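Local coordinates for protein esterase E25 (Uncultured bacterium, PDB 4Q05) that hydrolyses esters, probably of carboxylic acids, as a dimeric esterase of the bacterial hormone-sensitive lipase family, at residues G109-V114 with Y188-K193; S78-A83 with D260-A265. One frame throughout, in Å; residues are numbered along the deposited sequence. Where two conformers were deposited one is given.

Interaction 1: G109-V114 with Y188-K193; sequences GVIEGV and YQHLLK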
loop_
_atom_site.group_PDB
_atom_site.type_symbol
_atom_site.label_atom_id
_atom_site.label_comp_id
_atom_site.label_asym_id
_atom_site.label_seq_id
_atom_site.Cartn_x
_atom_site.Cartn_y
_atom_site.Cartn_z
ATOM N N GLY A 109 28.057 -22.218 4.814
ATOM C CA GLY A 109 28.304 -23.420 4.050
ATOM C C GLY A 109 28.467 -23.070 2.591
ATOM O O GLY A 109 28.446 -21.900 2.214
ATOM N N VAL A 110 28.640 -24.083 1.761
ATOM C CA VAL A 110 28.777 -23.854 0.329
ATOM C C VAL A 110 27.908 -24.854 -0.412
ATOM O O VAL A 110 27.871 -26.038 -0.075
ATOM C CB VAL A 110 30.250 -23.975 -0.138
ATOM C CG1 VAL A 110 30.350 -23.675 -1.622
ATOM C CG2 VAL A 110 31.126 -23.017 0.637
ATOM N N ILE A 111 27.183 -24.362 -1.402
ATOM C CA ILE A 111 26.352 -25.216 -2.226
ATOM C C ILE A 111 26.786 -25.000 -3.657
ATOM O O ILE A 111 26.650 -23.895 -4.190
ATOM C CB ILE A 111 24.867 -24.868 -2.068
ATOM C CG1 ILE A 111 24.392 -25.268 -0.670
ATOM C CG2 ILE A 111 24.023 -25.572 -3.148
ATOM C CD1 ILE A 111 22.921 -25.065 -0.455
ATOM N N GLU A 112 27.360 -26.035 -4.263
ATOM C CA GLU A 112 27.833 -25.935 -5.638
ATOM C C GLU A 112 28.686 -24.694 -5.829
ATOM O O GLU A 112 28.523 -23.957 -6.797
ATOM C CB GLU A 112 26.644 -25.924 -6.600
ATOM C CG GLU A 112 25.850 -27.216 -6.532
ATOM C CD GLU A 112 26.694 -28.399 -6.980
ATOM O OE1 GLU A 112 27.341 -28.267 -8.039
ATOM O OE2 GLU A 112 26.729 -29.435 -6.275
ATOM N N GLY A 113 29.586 -24.455 -4.883
ATOM C CA GLY A 113 30.519 -23.353 -5.001
ATOM C C GLY A 113 29.945 -22.022 -4.542
ATOM O O GLY A 113 30.665 -21.030 -4.486
ATOM N N VAL A 114 28.650 -21.990 -4.228
ATOM C CA VAL A 114 28.002 -20.743 -3.784
ATOM C C VAL A 114 27.997 -20.626 -2.257
ATOM O O VAL A 114 27.584 -21.545 -1.548
ATOM C CB VAL A 114 26.532 -20.611 -4.290
ATOM C CG1 VAL A 114 25.915 -19.273 -3.825
ATOM C CG2 VAL A 114 26.461 -20.731 -5.814
ATOM N N TYR A 188 19.304 -22.706 -6.332
ATOM C CA TYR A 188 17.931 -23.155 -6.562
ATOM C C TYR A 188 17.887 -24.503 -7.299
ATOM O O TYR A 188 17.166 -25.415 -6.892
ATOM C CB TYR A 188 17.139 -22.107 -7.342
ATOM C CG TYR A 188 15.674 -22.441 -7.472
ATOM C CD1 TYR A 188 14.810 -22.271 -6.393
ATOM C CD2 TYR A 188 15.155 -22.927 -8.666
ATOM C CE1 TYR A 188 13.467 -22.577 -6.498
ATOM C CE2 TYR A 188 13.814 -23.231 -8.784
ATOM C CZ TYR A 188 12.973 -23.047 -7.695
ATOM O OH TYR A 188 11.633 -23.347 -7.796
ATOM N N GLN A 189 18.650 -24.624 -8.383
ATOM C CA GLN A 189 18.677 -25.883 -9.130
ATOM C C GLN A 189 19.092 -27.032 -8.238
ATOM O O GLN A 189 18.497 -28.108 -8.278
ATOM C CB GLN A 189 19.621 -25.795 -10.329
ATOM C CG GLN A 189 19.004 -25.105 -11.535
ATOM C CD GLN A 189 19.095 -25.944 -12.811
ATOM O OE1 GLN A 189 20.197 -26.248 -13.297
ATOM N NE2 GLN A 189 17.934 -26.324 -13.358
ATOM N N HIS A 190 20.120 -26.807 -7.428
ATOM C CA HIS A 190 20.578 -27.838 -6.510
ATOM C C HIS A 190 19.458 -28.281 -5.589
ATOM O O HIS A 190 19.264 -29.473 -5.365
ATOM C CB HIS A 190 21.769 -27.353 -5.693
ATOM C CG HIS A 190 22.163 -28.286 -4.591
ATOM N ND1 HIS A 190 22.961 -29.389 -4.800
ATOM C CD2 HIS A 190 21.868 -28.282 -3.266
ATOM C CE1 HIS A 190 23.142 -30.027 -3.656
ATOM N NE2 HIS A 190 22.492 -29.372 -2.709
ATOM N N LEU A 191 18.716 -27.315 -5.056
ATOM C CA LEU A 191 17.632 -27.627 -4.139
ATOM C C LEU A 191 16.547 -28.481 -4.789
ATOM O O LEU A 191 16.018 -29.391 -4.153
ATOM C CB LEU A 191 17.033 -26.338 -3.555
ATOM C CG LEU A 191 17.982 -25.547 -2.655
ATOM C CD1 LEU A 191 17.400 -24.179 -2.330
ATOM C CD2 LEU A 191 18.284 -26.333 -1.377
ATOM N N LEU A 192 16.218 -28.190 -6.046
ATOM C CA LEU A 192 15.223 -28.981 -6.767
ATOM C C LEU A 192 15.661 -30.431 -6.981
ATOM O O LEU A 192 14.817 -31.314 -7.104
ATOM C CB LEU A 192 14.871 -28.352 -8.112
ATOM C CG LEU A 192 14.123 -27.016 -8.066
ATOM C CD1 LEU A 192 13.157 -26.893 -9.224
ATOM C CD2 LEU A 192 13.390 -26.859 -6.754
ATOM N N LYS A 193 16.970 -30.676 -7.034
ATOM C CA LYS A 193 17.480 -32.046 -7.075
ATOM C C LYS A 193 17.115 -32.768 -5.783
ATOM O O LYS A 193 17.002 -33.994 -5.753
ATOM C CB LYS A 193 19.006 -32.070 -7.263
ATOM C CG LYS A 193 19.477 -31.990 -8.712
ATOM C CD LYS A 193 21.018 -31.918 -8.833
ATOM C CE LYS A 193 21.714 -33.251 -8.511
ATOM N NZ LYS A 193 22.275 -33.335 -7.119
#
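Ile111 presses its CG2 methyl against the imidazole of His190, and this is the tight part of the contact. CG2 lies 3.5 Å from CD2 of His190 and is nearly as close to its CG. CG2 of Ile111 also lies 3.8 Å from CB of His190. The branch gets there because CG2 stands anti to the backbone N of Ile111, while CG1 turns off beside that N. The ring in turn is carried out from the helix by a first torsion of 171°, with CG anti to the backbone N of His190. The two side chains cross at about a right angle, and the methyl meets the ring obliquely.

The strand 105-111 ends here, at the edge of the sheet within this chain. A type I' turn from Ile111 to Val114 reverses it into the neighbouring strand 114-120, which makes a tight beta hairpin. Two backbone bonds close the turn, Ile111 N to Val114 O and Val114 N to Ile111 O, both 2.8 Å. Helix 179-194 packs against this end of the alpha/beta-hydrolase sheet. Leu165 of strand 164-168 touches both Ile111 and Leu191, so the buried side of the contact runs on into the core.

The other side is looser and faces solvent. Glu112 sits in the turn and meets the histidine with its aliphatic part, CG lying 4.0 Å from ND1 of His190. Its chain bends at chi2, and the carboxylate plane is turned 22° from the ring plane. OE2 of Glu112 stays 4.0 Å from ND1 of His190, so no hydrogen bond joins them. Lys193 NZ lies 6.0 Å from OE2 of Glu112, where its charge could at most act weakly from a distance.

Interaction 2: S78-A83 with D260-A265; sequences SEWRAA and DGFLEA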
loop_
_atom_site.group_PDB
_atom_site.type_symbol
_atom_site.label_atom_id
_atom_site.label_comp_id
_atom_site.label_asym_id
_atom_site.label_seq_id
_atom_site.Cartn_x
_atom_site.Cartn_y
_atom_site.Cartn_z
ATOM N N SER A 78 38.483 0.306 -6.401
ATOM C CA SER A 78 39.044 0.526 -5.078
ATOM C C SER A 78 38.143 1.431 -4.217
ATOM O O SER A 78 37.956 1.198 -3.019
ATOM C CB SER A 78 40.459 1.096 -5.199
ATOM O OG SER A 78 40.991 1.352 -3.919
ATOM N N GLU A 79 37.584 2.467 -4.822
ATOM C CA GLU A 79 36.631 3.310 -4.108
ATOM C C GLU A 79 35.357 2.530 -3.776
ATOM O O GLU A 79 34.757 2.728 -2.719
ATOM C CB GLU A 79 36.307 4.565 -4.918
ATOM C CG GLU A 79 37.460 5.559 -4.980
ATOM C CD GLU A 79 37.248 6.630 -6.027
ATOM O OE1 GLU A 79 36.355 6.453 -6.886
ATOM O OE2 GLU A 79 37.971 7.649 -5.988
ATOM N N TRP A 80 34.945 1.639 -4.674
ATOM C CA TRP A 80 33.796 0.790 -4.381
ATOM C C TRP A 80 34.066 -0.076 -3.165
ATOM O O TRP A 80 33.267 -0.100 -2.235
ATOM C CB TRP A 80 33.407 -0.075 -5.582
ATOM C CG TRP A 80 32.469 0.640 -6.484
ATOM C CD1 TRP A 80 32.731 1.109 -7.732
ATOM C CD2 TRP A 80 31.122 1.019 -6.181
ATOM N NE1 TRP A 80 31.614 1.737 -8.244
ATOM C CE2 TRP A 80 30.613 1.696 -7.310
ATOM C CE3 TRP A 80 30.291 0.840 -5.068
ATOM C CZ2 TRP A 80 29.309 2.203 -7.363
ATOM C CZ3 TRP A 80 28.983 1.335 -5.124
ATOM C CH2 TRP A 80 28.513 2.019 -6.264
ATOM N N ARG A 81 35.190 -0.788 -3.164
ATOM C CA ARG A 81 35.522 -1.650 -2.037
ATOM C C ARG A 81 35.491 -0.864 -0.723
ATOM O O ARG A 81 35.018 -1.365 0.294
ATOM C CB ARG A 81 36.873 -2.343 -2.249
ATOM C CG ARG A 81 36.865 -3.367 -3.393
ATOM C CD ARG A 81 38.113 -4.250 -3.379
ATOM N NE ARG A 81 39.328 -3.485 -3.648
ATOM C CZ ARG A 81 39.853 -3.312 -4.859
ATOM N NH1 ARG A 81 39.272 -3.855 -5.921
ATOM N NH2 ARG A 81 40.962 -2.599 -5.007
ATOM N N ALA A 82 35.976 0.371 -0.755
ATOM C CA ALA A 82 35.972 1.215 0.439
ATOM C C ALA A 82 34.562 1.634 0.848
ATOM O O ALA A 82 34.207 1.582 2.030
ATOM C CB ALA A 82 36.848 2.448 0.231
ATOM N N ALA A 83 33.763 2.079 -0.122
ATOM C CA ALA A 83 32.388 2.476 0.167
ATOM C C ALA A 83 31.640 1.299 0.784
ATOM O O ALA A 83 30.928 1.442 1.777
ATOM C CB ALA A 83 31.687 2.939 -1.103
ATOM N N ASP A 260 19.757 9.686 -5.839
ATOM C CA ASP A 260 20.906 10.359 -6.444
ATOM C C ASP A 260 22.181 10.058 -5.686
ATOM O O ASP A 260 22.161 9.912 -4.473
ATOM C CB ASP A 260 20.713 11.877 -6.473
ATOM C CG ASP A 260 19.410 12.297 -7.138
ATOM O OD1 ASP A 260 18.940 11.604 -8.074
ATOM O OD2 ASP A 260 18.862 13.335 -6.714
ATOM N N GLY A 261 23.291 9.996 -6.411
ATOM C CA GLY A 261 24.574 9.702 -5.805
ATOM C C GLY A 261 24.804 8.204 -5.716
ATOM O O GLY A 261 24.858 7.503 -6.733
ATOM N N PHE A 262 24.932 7.714 -4.489
ATOM C CA PHE A 262 25.307 6.327 -4.261
ATOM C C PHE A 262 24.383 5.307 -4.917
ATOM O O PHE A 262 24.840 4.398 -5.622
ATOM C CB PHE A 262 25.424 6.024 -2.770
ATOM C CG PHE A 262 25.807 4.609 -2.497
ATOM C CD1 PHE A 262 27.121 4.200 -2.632
ATOM C CD2 PHE A 262 24.849 3.670 -2.167
ATOM C CE1 PHE A 262 27.483 2.883 -2.409
ATOM C CE2 PHE A 262 25.203 2.350 -1.946
ATOM C CZ PHE A 262 26.532 1.958 -2.069
ATOM N N LEU A 263 23.083 5.440 -4.681
ATOM C CA LEU A 263 22.160 4.413 -5.144
ATOM C C LEU A 263 22.226 4.313 -6.655
ATOM O O LEU A 263 22.348 3.226 -7.197
ATOM C CB LEU A 263 20.731 4.700 -4.681
ATOM C CG LEU A 263 19.700 3.662 -5.111
ATOM C CD1 LEU A 263 20.168 2.252 -4.721
ATOM C CD2 LEU A 263 18.310 3.970 -4.522
ATOM N N GLU A 264 22.178 5.450 -7.338
ATOM C CA GLU A 264 22.283 5.411 -8.790
ATOM C C GLU A 264 23.603 4.771 -9.237
ATOM O O GLU A 264 23.636 3.980 -10.176
ATOM C CB GLU A 264 22.131 6.807 -9.411
ATOM C CG GLU A 264 22.352 6.754 -10.917
ATOM C CD GLU A 264 22.061 8.056 -11.640
ATOM O OE1 GLU A 264 21.810 9.083 -10.973
ATOM O OE2 GLU A 264 22.084 8.035 -12.892
ATOM N N ALA A 265 24.688 5.117 -8.555
ATOM C CA ALA A 265 25.994 4.560 -8.888
ATOM C C ALA A 265 25.964 3.048 -8.725
ATOM O O ALA A 265 26.461 2.312 -9.586
ATOM C CB ALA A 265 27.074 5.172 -8.009
#
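Trp80 reaches from helix 77-88 to the first turn of helix 262-271 and meets both Phe262 and Ala265 there. The outer carbons CZ2, CZ3 and CH2 do the touching. CZ3 of Trp80 comes to 3.5 Å from CE1 of Phe262. The two rings meet obliquely, with centroids 5.6 Å apart and planes at 54°. CZ2 of the Trp80 indole turns to the next helical turn and lies 3.8 Å from CB of Ala265. CZ2 of Trp80 is also 3.6 Å from the carbonyl O of Ala265, while CH2 sits against the carbonyl carbon and the methyl. Phe262 comes to meet the indole because its CG is anti to its backbone N, with chi1 at 180°. With an alanine in place of Trp80, a gap would probably open between the two helices and the Phe262 ring would be free to shift. The indole also rests on Pro74, and farther along the opposing helix on Ala266 and Leu269.

One turn on from the tryptophan, Ala83 points its methyl at the same phenylalanine. This touch is lighter, with CB of Ala83 4.4 Å from CE1 of Phe262. CE1 of Phe262 thus meets two residues of helix 77-88.

No hydrogen bond crosses between the segments, and the contact is almost wholly apolar. Gly261 takes the N-cap position of helix 262-271, and its O accepts the N of Ala265 at 3.0 Å. A backbone bond also links Phe262 with Asn69. Helix 77-88, from the N-terminal region, packs on helix 262-271, which lies between strands 229-235 and 294-299. This is consistent with the cap of hormone-sensitive lipase relatives, built from N-terminal helices and a later insertion over the alpha/beta-hydrolase core.

In the fold
The two contacts lie apart, with centres 30 Å from each other and nearest atoms about 18 Å apart. They share no helix or strand. Both segments of interaction 1 fall in the chain between the two segments of interaction 2. Interaction 1 joins a hairpin at the sheet edge to a flanking helix and is only partly buried. Its chemistry is accordingly mixed, an aliphatic side inward and ionisable groups outward. Interaction 2 is a buried contact between two helices, built from aromatic rings and alanines. Neither has a hydrogen bond across it. Interaction 1 thus belongs to the margin of the central sheet, interaction 2 probably to the cap.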